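Local coordinates for protein peroxisomal acyl-CoA oxidase 1A (Solanum lycopersicum, PDB 2FON) that probably oxidises fatty acyl-CoA thioesters with the help of a bound FAD cofactor, as acyl-CoA oxidases do in peroxisomal beta-oxidation, at residues D113-T118 / Y253-N258. Numbering follows the deposited sequence.
Sequences DEPAFT and YNSMDN
S255 sets OG between its backbone N and carbonyl carbon (chi1 62°), which points the hydroxyl at the backbone of P115. M256 starts with CG anti to its N, then bends at chi2 and chi3, and this brings CE against the backbone of A116. The contact joins the N-terminal helical domain to the middle beta domain of the acyl-CoA oxidase fold, loop against loop. One hydrogen bond crosses it: S255 OG donates to P115 O at 2.6 Å. The C=O...OG angle is 140°, and the donor is tilted 19° from the carbonyl plane. Beside it, E114 OE2 lies 3.7 Å from S255 CB, while the E114 carboxylate is hydrogen-bonded to T84 through OE2 and salt-bridged to K87 through OE1. An alanine in place of S255 would probably leave P115 O without this donor and make the P115 carbonyl less firmly held. P115 also packs over a face of the Y253 ring. P115 CB sits 4.1 Å from the centroid of the Y253 ring, over its middle, a CH-pi contact. Y253 lines the FAD pocket and touches the cofactor, so P115 probably helps to support that side of the pocket. Y423 of the second subunit also packs on Y253. The M256 methyl meets P115 too, with CE 4.1 Å from P115 CB. M256 SD lies against the A116-F117 peptide, 3.7 Å from F117 N.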
ATOM      1  N   ASP B 113     -15.867  11.435  11.732  1.00 69.30           N
ATOM      2  CA  ASP B 113     -14.912  10.762  10.860  1.00 69.65           C
ATOM      3  C   ASP B 113     -13.906  11.667  10.195  1.00 70.66           C
ATOM      4  O   ASP B 113     -13.703  11.575   9.015  1.00 72.18           O
ATOM      5  CB  ASP B 113     -15.664   9.947   9.805  1.00 69.46           C
ATOM      6  CG  ASP B 113     -14.751   9.017   8.982  1.00 68.50           C
ATOM      7  OD1 ASP B 113     -13.811   8.382   9.529  1.00 66.39           O
ATOM      8  OD2 ASP B 113     -15.020   8.882   7.771  1.00 67.07           O
ATOM      9  N   GLU B 114     -13.244  12.528  10.947  1.00 71.28           N
ATOM     10  CA  GLU B 114     -12.278  13.444  10.380  1.00 71.47           C
ATOM     11  C   GLU B 114     -11.132  13.650  11.362  1.00 70.57           C
ATOM     12  O   GLU B 114     -11.366  14.123  12.476  1.00 71.50           O
ATOM     13  CB  GLU B 114     -13.017  14.767  10.186  1.00 72.63           C
ATOM     14  CG  GLU B 114     -12.168  15.993   9.935  1.00 77.52           C
ATOM     15  CD  GLU B 114     -12.962  17.074   9.187  1.00 86.37           C
ATOM     16  OE1 GLU B 114     -14.230  16.935   9.135  1.00 86.33           O
ATOM     17  OE2 GLU B 114     -12.317  18.054   8.667  1.00 88.81           O
ATOM     18  N   PRO B 115      -9.895  13.330  10.978  1.00 69.48           N
ATOM     19  CA  PRO B 115      -8.857  13.595  11.978  1.00 69.43           C
ATOM     20  C   PRO B 115      -8.851  15.086  12.356  1.00 69.95           C
ATOM     21  O   PRO B 115      -9.011  15.952  11.489  1.00 70.63           O
ATOM     22  CB  PRO B 115      -7.552  13.229  11.236  1.00 69.72           C
ATOM     23  CG  PRO B 115      -7.979  12.289  10.124  1.00 68.40           C
ATOM     24  CD  PRO B 115      -9.335  12.825   9.714  1.00 69.37           C
ATOM     25  N   ALA B 116      -8.704  15.396  13.640  1.00 70.32           N
ATOM     26  CA  ALA B 116      -8.632  16.781  14.108  1.00 70.14           C
ATOM     27  C   ALA B 116      -8.074  16.769  15.506  1.00 70.55           C
ATOM     28  O   ALA B 116      -8.099  15.723  16.167  1.00 71.83           O
ATOM     29  CB  ALA B 116     -10.036  17.393  14.126  1.00 70.47           C
ATOM     30  N   PHE B 117      -7.640  17.928  15.983  1.00 70.48           N
ATOM     31  CA  PHE B 117      -7.077  18.112  17.331  1.00 69.79           C
ATOM     32  C   PHE B 117      -7.882  17.454  18.455  1.00 70.56           C
ATOM     33  O   PHE B 117      -7.297  16.856  19.368  1.00 71.81           O
ATOM     34  CB  PHE B 117      -6.904  19.614  17.636  1.00 69.21           C
ATOM     35  CG  PHE B 117      -8.192  20.360  17.770  1.00 68.36           C
ATOM     36  CD1 PHE B 117      -8.713  20.677  19.049  1.00 68.47           C
ATOM     37  CD2 PHE B 117      -8.918  20.730  16.642  1.00 68.93           C
ATOM     38  CE1 PHE B 117      -9.914  21.368  19.205  1.00 65.96           C
ATOM     39  CE2 PHE B 117     -10.162  21.420  16.800  1.00 69.86           C
ATOM     40  CZ  PHE B 117     -10.645  21.736  18.082  1.00 67.07           C
ATOM     41  N   THR B 118      -9.213  17.546  18.406  1.00 69.45           N
ATOM     42  CA  THR B 118     -10.022  16.942  19.450  1.00 68.58           C
ATOM     43  C   THR B 118      -9.593  15.472  19.766  1.00 68.19           C
ATOM     44  O   THR B 118      -9.568  15.025  20.916  1.00 67.55           O
ATOM     45  CB  THR B 118     -11.569  17.131  19.178  1.00 68.47           C
ATOM     46  OG1 THR B 118     -11.889  16.827  17.820  1.00 67.84           O
ATOM     47  CG2 THR B 118     -11.973  18.552  19.429  1.00 67.16           C
ATOM     48  N   TYR B 253      -5.230  13.150   6.765  1.00 67.29           N
ATOM     49  CA  TYR B 253      -4.734  13.801   8.000  1.00 66.74           C
ATOM     50  C   TYR B 253      -4.460  15.264   7.779  1.00 66.13           C
ATOM     51  O   TYR B 253      -4.099  15.962   8.694  1.00 66.87           O
ATOM     52  CB  TYR B 253      -3.481  13.135   8.523  1.00 68.00           C
ATOM     53  CG  TYR B 253      -3.685  12.304   9.711  1.00 69.07           C
ATOM     54  CD1 TYR B 253      -4.118  10.995   9.592  1.00 72.89           C
ATOM     55  CD2 TYR B 253      -3.411  12.803  10.975  1.00 71.15           C
ATOM     56  CE1 TYR B 253      -4.324  10.192  10.713  1.00 72.94           C
ATOM     57  CE2 TYR B 253      -3.586  12.038  12.110  1.00 71.28           C
ATOM     58  CZ  TYR B 253      -4.050  10.729  11.973  1.00 75.43           C
ATOM     59  OH  TYR B 253      -4.252   9.946  13.111  1.00 78.53           O
ATOM     60  N   ASN B 254      -4.637  15.738   6.562  1.00 65.19           N
ATOM     61  CA  ASN B 254      -4.419  17.150   6.242  1.00 64.34           C
ATOM     62  C   ASN B 254      -5.339  18.103   6.971  1.00 63.69           C
ATOM     63  O   ASN B 254      -5.098  19.272   7.033  1.00 63.48           O
ATOM     64  CB  ASN B 254      -4.380  17.351   4.706  1.00 63.44           C
ATOM     65  CG  ASN B 254      -3.194  16.628   4.109  1.00 62.36           C
ATOM     66  OD1 ASN B 254      -2.045  16.957   4.435  1.00 60.96           O
ATOM     67  ND2 ASN B 254      -3.450  15.574   3.337  1.00 59.01           N
ATOM     68  N   SER B 255      -6.391  17.568   7.546  1.00 64.63           N
ATOM     69  CA  SER B 255      -7.267  18.332   8.392  1.00 64.93           C
ATOM     70  C   SER B 255      -6.727  18.348   9.791  1.00 64.88           C
ATOM     71  O   SER B 255      -7.274  19.005  10.643  1.00 66.45           O
ATOM     72  CB  SER B 255      -8.634  17.669   8.413  1.00 65.30           C
ATOM     73  OG  SER B 255      -8.535  16.375   8.956  1.00 66.54           O
ATOM     74  N   MET B 256      -5.662  17.615  10.047  1.00 65.14           N
ATOM     75  CA  MET B 256      -5.020  17.583  11.379  1.00 65.49           C
ATOM     76  C   MET B 256      -3.793  18.524  11.348  1.00 65.99           C
ATOM     77  O   MET B 256      -2.959  18.470  10.398  1.00 66.03           O
ATOM     78  CB  MET B 256      -4.623  16.124  11.755  1.00 64.94           C
ATOM     79  CG  MET B 256      -3.792  15.963  12.981  1.00 64.65           C
ATOM     80  SD  MET B 256      -4.808  16.102  14.468  1.00 75.47           S
ATOM     81  CE  MET B 256      -5.514  14.422  14.637  1.00 68.75           C
ATOM     82  N   ASP B 257      -3.689  19.389  12.342  1.00 65.70           N
ATOM     83  CA  ASP B 257      -2.552  20.306  12.382  1.00 67.88           C
ATOM     84  C   ASP B 257      -1.340  19.744  13.139  1.00 67.30           C
ATOM     85  O   ASP B 257      -1.089  20.171  14.260  1.00 68.06           O
ATOM     86  CB  ASP B 257      -2.947  21.699  12.946  1.00 68.75           C
ATOM     87  CG  ASP B 257      -3.723  21.629  14.294  1.00 71.16           C
ATOM     88  OD1 ASP B 257      -4.692  20.814  14.462  1.00 73.86           O
ATOM     89  OD2 ASP B 257      -3.357  22.423  15.192  1.00 73.24           O
ATOM     90  N   ASN B 258      -0.612  18.808  12.535  1.00 65.89           N
ATOM     91  CA  ASN B 258       0.552  18.218  13.150  1.00 65.85           C
ATOM     92  C   ASN B 258       1.692  19.261  13.248  1.00 66.54           C
ATOM     93  O   ASN B 258       2.038  19.956  12.286  1.00 66.09           O
ATOM     94  CB  ASN B 258       1.007  17.000  12.351  1.00 65.29           C
ATOM     95  CG  ASN B 258      -0.044  15.895  12.301  1.00 67.40           C
ATOM     96  OD1 ASN B 258      -0.906  15.863  11.393  1.00 68.78           O
ATOM     97  ND2 ASN B 258      -0.002  14.985  13.291  1.00 65.00           N
TER